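Putative enoyl-CoA hydratase/isomerase (Mycobacterium abscessus, PDB 4MI2) probably isomerises ring-1,2-epoxyphenylacetyl-CoA to its oxepin form in phenylacetate degradation, as a crotonase-family enzyme. Local coordinates at residues B[177-180]-B[181-185]; B[164-167]-B[168-172]; B[113-117]-B[118-122]; B[152-155]-B[156-160]. All coordinates share one frame; numbering follows the deposited sequence.

Along the chain the order is contact 3 (113-122), contact 4 (152-160), contact 2 (164-172) and contact 1 (177-185), and their centres lie about 11 to 15 Å from one another. Contact 3 joins strand 114-116 to helix 118-124; the other three each lie within one short helix or at its end. Helix 152-160 is the hub: it touches all three other contacts, and helix 162-171 follows it directly in the chain. Contacts 1 and 2 also meet directly, Trp183 touching Arg164 and Met168. Contacts 2 and 4 both also reach the third subunit. The group therefore links the buried strand-helix junction of a crotonase fold, through helix 152-160, to the faces on which the trimer packs.

Contact 1: B[177-180]-B[181-185]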
# COMPACT_ATOMS: atom_id res chain seq x y z
N ALA B 177 4.58 3.66 20.54
CA ALA B 177 5.43 2.65 19.90
C ALA B 177 4.68 1.37 19.50
O ALA B 177 4.85 0.90 18.38
CB ALA B 177 6.63 2.34 20.78
N PRO B 178 3.87 0.81 20.40
CA PRO B 178 3.16 -0.42 20.00
C PRO B 178 2.14 -0.22 18.85
O PRO B 178 2.02 -1.08 17.98
CB PRO B 178 2.47 -0.90 21.29
CG PRO B 178 2.62 0.21 22.28
CD PRO B 178 3.74 1.10 21.84
N THR B 179 1.43 0.90 18.85
CA THR B 179 0.58 1.24 17.71
C THR B 179 1.43 1.38 16.43
O THR B 179 1.08 0.83 15.38
CB THR B 179 -0.17 2.56 17.94
OG1 THR B 179 -0.86 2.50 19.19
CG2 THR B 179 -1.19 2.81 16.83
N ALA B 180 2.55 2.09 16.53
CA ALA B 180 3.48 2.25 15.42
C ALA B 180 3.96 0.90 14.90
O ALA B 180 4.10 0.70 13.70
CB ALA B 180 4.67 3.09 15.85
N HIS B 181 4.24 -0.02 15.82
CA HIS B 181 4.66 -1.36 15.44
C HIS B 181 3.55 -2.11 14.70
O HIS B 181 3.76 -2.63 13.61
CB HIS B 181 5.09 -2.15 16.68
CG HIS B 181 5.84 -3.40 16.34
ND1 HIS B 181 5.37 -4.66 16.64
CD2 HIS B 181 7.02 -3.59 15.70
CE1 HIS B 181 6.23 -5.57 16.22
NE2 HIS B 181 7.24 -4.94 15.63
N THR B 182 2.36 -2.15 15.28
CA THR B 182 1.23 -2.81 14.62
C THR B 182 0.96 -2.23 13.23
O THR B 182 0.71 -2.97 12.29
CB THR B 182 -0.05 -2.74 15.47
OG1 THR B 182 0.22 -3.18 16.81
CG2 THR B 182 -1.15 -3.60 14.87
N TRP B 183 1.04 -0.90 13.11
CA TRP B 183 0.77 -0.21 11.84
C TRP B 183 1.87 -0.35 10.78
O TRP B 183 1.64 -0.03 9.60
CB TRP B 183 0.52 1.28 12.09
CG TRP B 183 -0.77 1.61 12.73
CD1 TRP B 183 -1.68 0.74 13.29
CD2 TRP B 183 -1.31 2.92 12.92
NE1 TRP B 183 -2.76 1.43 13.79
CE2 TRP B 183 -2.56 2.77 13.58
CE3 TRP B 183 -0.88 4.20 12.59
CZ2 TRP B 183 -3.36 3.86 13.92
CZ3 TRP B 183 -1.68 5.29 12.93
CH2 TRP B 183 -2.91 5.11 13.59
N GLY B 184 3.05 -0.81 11.19
CA GLY B 184 4.20 -0.97 10.31
C GLY B 184 5.03 0.30 10.12
O GLY B 184 5.81 0.40 9.18
N LEU B 185 4.85 1.27 11.02
CA LEU B 185 5.63 2.49 11.01
C LEU B 185 7.07 2.23 11.46
O LEU B 185 7.99 2.94 11.05
CB LEU B 185 5.00 3.55 11.92
CG LEU B 185 5.62 4.95 11.83
CD1 LEU B 185 5.27 5.60 10.49
CD2 LEU B 185 5.16 5.84 12.97
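Ala180 packs against Leu185 at a Schellman motif that closes helix 177-183, where Gly184 leaves helical geometry with a positive phi of 85°. Two backbone bonds define the motif: Leu185 N reaches Ala180 O at 2.8 Å, in the carbonyl plane, and Gly184 N reaches His181 O at 3.1 Å. The same reversal of the chain sets Leu185 CB 4.0 Å from Ala180 CB, on the buried side where Phe137 and Ile175 touch both residues. Thr179 runs alongside Trp183, the two side chains pointing the same way. Its CG2 lies 3.7 Å from the centroid of the Trp183 five-membered ring and only 20° off the ring normal, which makes this a CH-pi contact over the face. Thr179 OG1 turns instead to Asp176 OD1, while Arg164 makes a cation-pi contact with the indole. His181 belongs to the helix through its N, 2.8 Å from Ala177 O; with CG opposite the backbone N (chi1 -166°), the imidazole leads off and NE2 forms a weak bond to His187 O. Pro178 O is gripped twice, by Thr182 N at 2.9 Å and by Thr182 OG1 at 3.0 Å, from opposite faces of its carbonyl plane.

Contact 2: B[164-167]-B[168-172]; sequences RATA and MFLLG
Met168 N donates to Arg164 O at 2.9 Å, the first of four i to i+4 bonds that use every carbonyl of residues 164-167. Phe169 N follows on Ala165 O at 3.0 Å, Leu170 N on Thr166 O at 2.9 Å and Leu171 N on Ala167 O at 2.8 Å. Their N-H...O angles run from 155° to 166°. This is regular alpha-helix, the closing turns of helix 162-171, one face of which packs on the third subunit of the trimer: Leu221, Val217 and Phe214 of that chain meet Thr166, Phe169 and Leu170. The regularity fades at the end, where Gly172 takes a positive phi and Gly172 N makes a weak bond to Met168 O at 3.1 Å. Phe169 O is taken by Thr142 OG1. On the face toward the third subunit Thr166 divides its side chain: OG1, opposite the carbonyl carbon and beside the backbone N, bonds to Ala162 O, whereas CG2 lies beside Leu170, 3.6 Å from Leu170 CD1. Arg164 NH2 reaches His181 O and Thr182 O of the third subunit, both through weak bonds.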
# COMPACT_ATOMS: atom_id res chain seq x y z
N ARG B 164 -4.72 5.67 7.67
CA ARG B 164 -4.05 6.06 8.91
C ARG B 164 -3.23 7.35 8.75
O ARG B 164 -3.23 8.21 9.63
CB ARG B 164 -3.21 4.91 9.45
CG ARG B 164 -4.10 3.83 10.04
CD ARG B 164 -3.49 2.45 10.09
NE ARG B 164 -4.56 1.49 10.38
CZ ARG B 164 -4.40 0.17 10.46
NH1 ARG B 164 -3.21 -0.39 10.28
NH2 ARG B 164 -5.45 -0.60 10.71
N ALA B 165 -2.56 7.48 7.61
CA ALA B 165 -1.79 8.69 7.32
C ALA B 165 -2.71 9.91 7.24
O ALA B 165 -2.36 10.99 7.73
CB ALA B 165 -1.00 8.52 6.04
N THR B 166 -3.88 9.75 6.64
CA THR B 166 -4.86 10.84 6.54
C THR B 166 -5.39 11.26 7.93
O THR B 166 -5.53 12.45 8.20
CB THR B 166 -6.01 10.49 5.56
OG1 THR B 166 -5.47 10.38 4.24
CG2 THR B 166 -7.08 11.58 5.53
N ALA B 167 -5.66 10.30 8.80
CA ALA B 167 -6.08 10.64 10.15
C ALA B 167 -4.96 11.36 10.89
O ALA B 167 -5.21 12.36 11.55
CB ALA B 167 -6.53 9.40 10.92
N MET B 168 -3.73 10.86 10.79
CA MET B 168 -2.61 11.50 11.47
C MET B 168 -2.47 12.96 11.05
O MET B 168 -2.32 13.83 11.89
CB MET B 168 -1.29 10.75 11.25
CG MET B 168 -1.19 9.46 12.05
SD MET B 168 0.44 8.67 12.01
CE MET B 168 1.40 9.89 12.91
N PHE B 169 -2.52 13.21 9.74
CA PHE B 169 -2.36 14.57 9.22
C PHE B 169 -3.55 15.46 9.57
O PHE B 169 -3.36 16.58 10.05
CB PHE B 169 -2.16 14.58 7.70
CG PHE B 169 -0.72 14.48 7.27
CD1 PHE B 169 0.16 15.52 7.50
CD2 PHE B 169 -0.26 13.36 6.59
CE1 PHE B 169 1.48 15.45 7.09
CE2 PHE B 169 1.06 13.28 6.18
CZ PHE B 169 1.93 14.32 6.43
N LEU B 170 -4.77 14.96 9.33
CA LEU B 170 -5.97 15.78 9.49
C LEU B 170 -6.45 15.92 10.95
O LEU B 170 -6.89 17.00 11.35
CB LEU B 170 -7.11 15.25 8.62
CG LEU B 170 -6.96 15.29 7.10
CD1 LEU B 170 -8.27 14.87 6.47
CD2 LEU B 170 -6.56 16.67 6.58
N LEU B 171 -6.37 14.86 11.75
CA LEU B 171 -6.86 14.91 13.13
C LEU B 171 -5.77 15.15 14.17
O LEU B 171 -6.07 15.40 15.33
CB LEU B 171 -7.63 13.63 13.48
CG LEU B 171 -8.82 13.34 12.57
CD1 LEU B 171 -9.42 11.96 12.87
CD2 LEU B 171 -9.87 14.42 12.69
N GLY B 172 -4.51 15.08 13.77
CA GLY B 172 -3.39 15.30 14.68
C GLY B 172 -3.18 14.14 15.63
O GLY B 172 -2.57 14.30 16.68

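Contact 3: B[113-117]-B[118-122]; sequences GACVG and AGLGL
Cys115 reaches across the bend from strand to helix and lays its sulfur against the backbone and side chain of Leu120. The thiol stands opposite the backbone N (chi1 -178°), which carries SG to 3.6 Å from Leu120 CA and to 3.9 Å from Leu120 CD1. Leu120 also turns CG away from its own backbone N, so that CD1 approaches the sulfur while CB sits 3.3 Å from Gly117 O. Phe137 of the neighbouring strand 136-138 touches both side chains, and Phe65 adds to the cover on Cys115; this side-chain part of the contact is apolar, and the whole is buried. Strand 114-116 and helix 118-122 stand nearly perpendicular, at 91° between their directions with axes 5.4 Å apart at closest approach. Gly117 makes the corner as the N-cap residue, its positive phi suiting a residue without a side chain, and its carbonyl opens the helix by accepting Gly121 N at 3.1 Å, in the carbonyl plane. Leu120 N adds a weak bond to the same Gly117 O. One step earlier, Gly119 N reaches Val116 O at 3.0 Å but from 50° above the carbonyl plane, a bent turn-type bond. A turn from strand into helix at this point is characteristic of the crotonase fold, in which a peptide N-H from the start of this helix commonly contributes to the oxyanion hole. The arrangement is consistent with such a role, though no ligand marks it here: Val116 O and Gly117 O hold the first turn through its N-H groups, and the helix N-terminus would probably lend positive polarisation.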
# COMPACT_ATOMS: atom_id res chain seq x y z
N GLY B 113 11.97 8.49 22.31
CA GLY B 113 11.02 9.57 22.62
C GLY B 113 10.33 10.23 21.43
O GLY B 113 9.91 9.56 20.50
N ALA B 114 10.25 11.57 21.46
CA ALA B 114 9.46 12.31 20.47
C ALA B 114 10.10 12.32 19.09
O ALA B 114 11.30 12.60 18.94
CB ALA B 114 9.21 13.74 20.94
N CYS B 115 9.27 12.04 18.09
CA CYS B 115 9.66 11.97 16.69
C CYS B 115 8.53 12.63 15.90
O CYS B 115 7.53 11.98 15.55
CB CYS B 115 9.84 10.51 16.28
SG CYS B 115 10.36 10.20 14.59
N VAL B 116 8.65 13.94 15.66
CA VAL B 116 7.55 14.69 15.10
C VAL B 116 8.00 15.68 14.05
O VAL B 116 9.14 16.16 14.09
CB VAL B 116 6.75 15.47 16.18
CG1 VAL B 116 6.29 14.54 17.29
CG2 VAL B 116 7.58 16.60 16.76
N GLY B 117 7.09 15.99 13.13
CA GLY B 117 7.38 16.95 12.08
C GLY B 117 8.48 16.42 11.19
O GLY B 117 8.47 15.24 10.82
N ALA B 118 9.43 17.29 10.86
CA ALA B 118 10.61 16.89 10.09
C ALA B 118 11.39 15.76 10.74
O ALA B 118 12.12 15.03 10.06
CB ALA B 118 11.53 18.08 9.92
N GLY B 119 11.27 15.61 12.06
CA GLY B 119 11.90 14.49 12.75
C GLY B 119 11.33 13.17 12.29
O GLY B 119 12.06 12.19 12.08
N LEU B 120 10.00 13.14 12.13
CA LEU B 120 9.32 11.98 11.58
C LEU B 120 9.72 11.76 10.12
O LEU B 120 10.00 10.64 9.72
CB LEU B 120 7.80 12.15 11.72
CG LEU B 120 6.91 10.95 11.39
CD1 LEU B 120 7.26 9.75 12.26
CD2 LEU B 120 5.44 11.32 11.55
N GLY B 121 9.78 12.84 9.34
CA GLY B 121 10.17 12.75 7.93
C GLY B 121 11.53 12.12 7.77
O GLY B 121 11.75 11.28 6.90
N LEU B 122 12.44 12.52 8.64
CA LEU B 122 13.81 12.06 8.62
C LEU B 122 13.85 10.58 8.98
O LEU B 122 14.51 9.78 8.30
CB LEU B 122 14.63 12.90 9.61
CG LEU B 122 16.12 12.68 9.77
CD1 LEU B 122 16.89 12.96 8.48
CD2 LEU B 122 16.60 13.60 10.88

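Contact 4: B[152-155]-B[156-160]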
# COMPACT_ATOMS: atom_id res chain seq x y z
N LEU B 152 7.05 13.75 3.92
CA LEU B 152 6.10 13.05 4.78
C LEU B 152 4.75 12.82 4.11
O LEU B 152 4.07 11.84 4.43
CB LEU B 152 5.94 13.82 6.09
CG LEU B 152 5.78 13.08 7.41
CD1 LEU B 152 6.71 11.89 7.57
CD2 LEU B 152 6.01 14.09 8.52
N SER B 153 4.39 13.68 3.15
CA SER B 153 3.16 13.49 2.37
C SER B 153 3.23 12.28 1.43
O SER B 153 2.20 11.87 0.87
CB SER B 153 2.79 14.75 1.56
OG SER B 153 3.72 15.03 0.52
N ALA B 154 4.43 11.74 1.26
CA ALA B 154 4.64 10.50 0.52
C ALA B 154 5.01 9.35 1.47
O ALA B 154 4.38 8.28 1.43
CB ALA B 154 5.73 10.70 -0.51
N SER B 155 6.03 9.56 2.29
CA SER B 155 6.58 8.50 3.12
C SER B 155 5.59 7.97 4.16
O SER B 155 5.54 6.77 4.40
CB SER B 155 7.87 8.96 3.80
OG SER B 155 7.63 10.06 4.66
N LEU B 156 4.78 8.84 4.75
CA LEU B 156 3.86 8.36 5.77
C LEU B 156 2.78 7.42 5.19
O LEU B 156 2.61 6.32 5.70
CB LEU B 156 3.24 9.51 6.58
CG LEU B 156 2.38 9.09 7.79
CD1 LEU B 156 3.20 8.33 8.84
CD2 LEU B 156 1.73 10.31 8.43
N PRO B 157 2.06 7.84 4.13
CA PRO B 157 1.06 6.88 3.64
C PRO B 157 1.66 5.62 3.02
O PRO B 157 1.04 4.55 3.08
CB PRO B 157 0.28 7.68 2.58
CG PRO B 157 1.10 8.88 2.29
CD PRO B 157 1.88 9.17 3.54
N ARG B 158 2.86 5.74 2.44
CA ARG B 158 3.54 4.58 1.87
C ARG B 158 3.90 3.54 2.94
O ARG B 158 3.95 2.36 2.63
CB ARG B 158 4.80 5.02 1.09
CG ARG B 158 4.45 5.63 -0.27
CD ARG B 158 5.69 6.11 -1.02
NE ARG B 158 5.35 7.12 -2.03
CZ ARG B 158 6.24 7.76 -2.78
NH1 ARG B 158 7.53 7.49 -2.64
NH2 ARG B 158 5.84 8.67 -3.67
N LEU B 159 4.14 3.99 4.18
CA LEU B 159 4.45 3.09 5.29
C LEU B 159 3.21 2.53 5.99
O LEU B 159 3.16 1.35 6.27
CB LEU B 159 5.33 3.78 6.34
CG LEU B 159 6.77 4.16 5.99
CD1 LEU B 159 7.52 4.51 7.28
CD2 LEU B 159 7.51 3.04 5.28
N ILE B 160 2.23 3.38 6.30
CA ILE B 160 1.09 2.94 7.11
C ILE B 160 -0.25 2.93 6.37
O ILE B 160 -1.28 2.60 6.96
CB ILE B 160 0.95 3.77 8.42
CG1 ILE B 160 0.61 5.23 8.14
CG2 ILE B 160 2.22 3.67 9.26
CD1 ILE B 160 0.29 6.01 9.40
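Ala154 CB sits over one face of the Arg158 guanidinium, above its centre and 3.7 Å from Arg158 CZ. The arginine gets there by an extended chain from CG to NE that runs back along the helix, with Arg158 CG only 3.1 Å from Ala154 O. Arg158 N bonds to that same Ala154 O at 3.1 Å, in the carbonyl plane, so Ala154 meets the arginine at both ends, by a bond at N and by packing against the guanidinium. The guanidinium is also gripped from outside: Arg158 NE bonds to Ala225 O of the third subunit, and NH2 to Asn224 O and Ala227 O of that chain. Pro157 lies between in sequence and kinks helix 152-160, since its nitrogen has no hydrogen to give to the turn before. Where Ser153 O would accept, it meets Pro157 CG at 3.5 Å instead, and Pro157 CD rests 3.4 Å from Ala154 O. Bonds flank the break: Leu156 N to Leu152 O at 3.1 Å, and Leu159 N to Ser155 O at 3.1 Å. Leu152 CD1 and Leu156 CB touch at 4.3 Å on the inner side, where Leu124 of helix 118-124 packs on both residues. Ser155 OG, set between its backbone N and carbonyl carbon (chi1 62°), bonds back to Ala151 O. The chemistry implies an apolar face on the fold and a mixed one on the third subunit, where Ser153 OG bonds to Glu236 and Asn224 of that chain among apolar contacts and three of its carbonyls probably help to offset the arginine's charge.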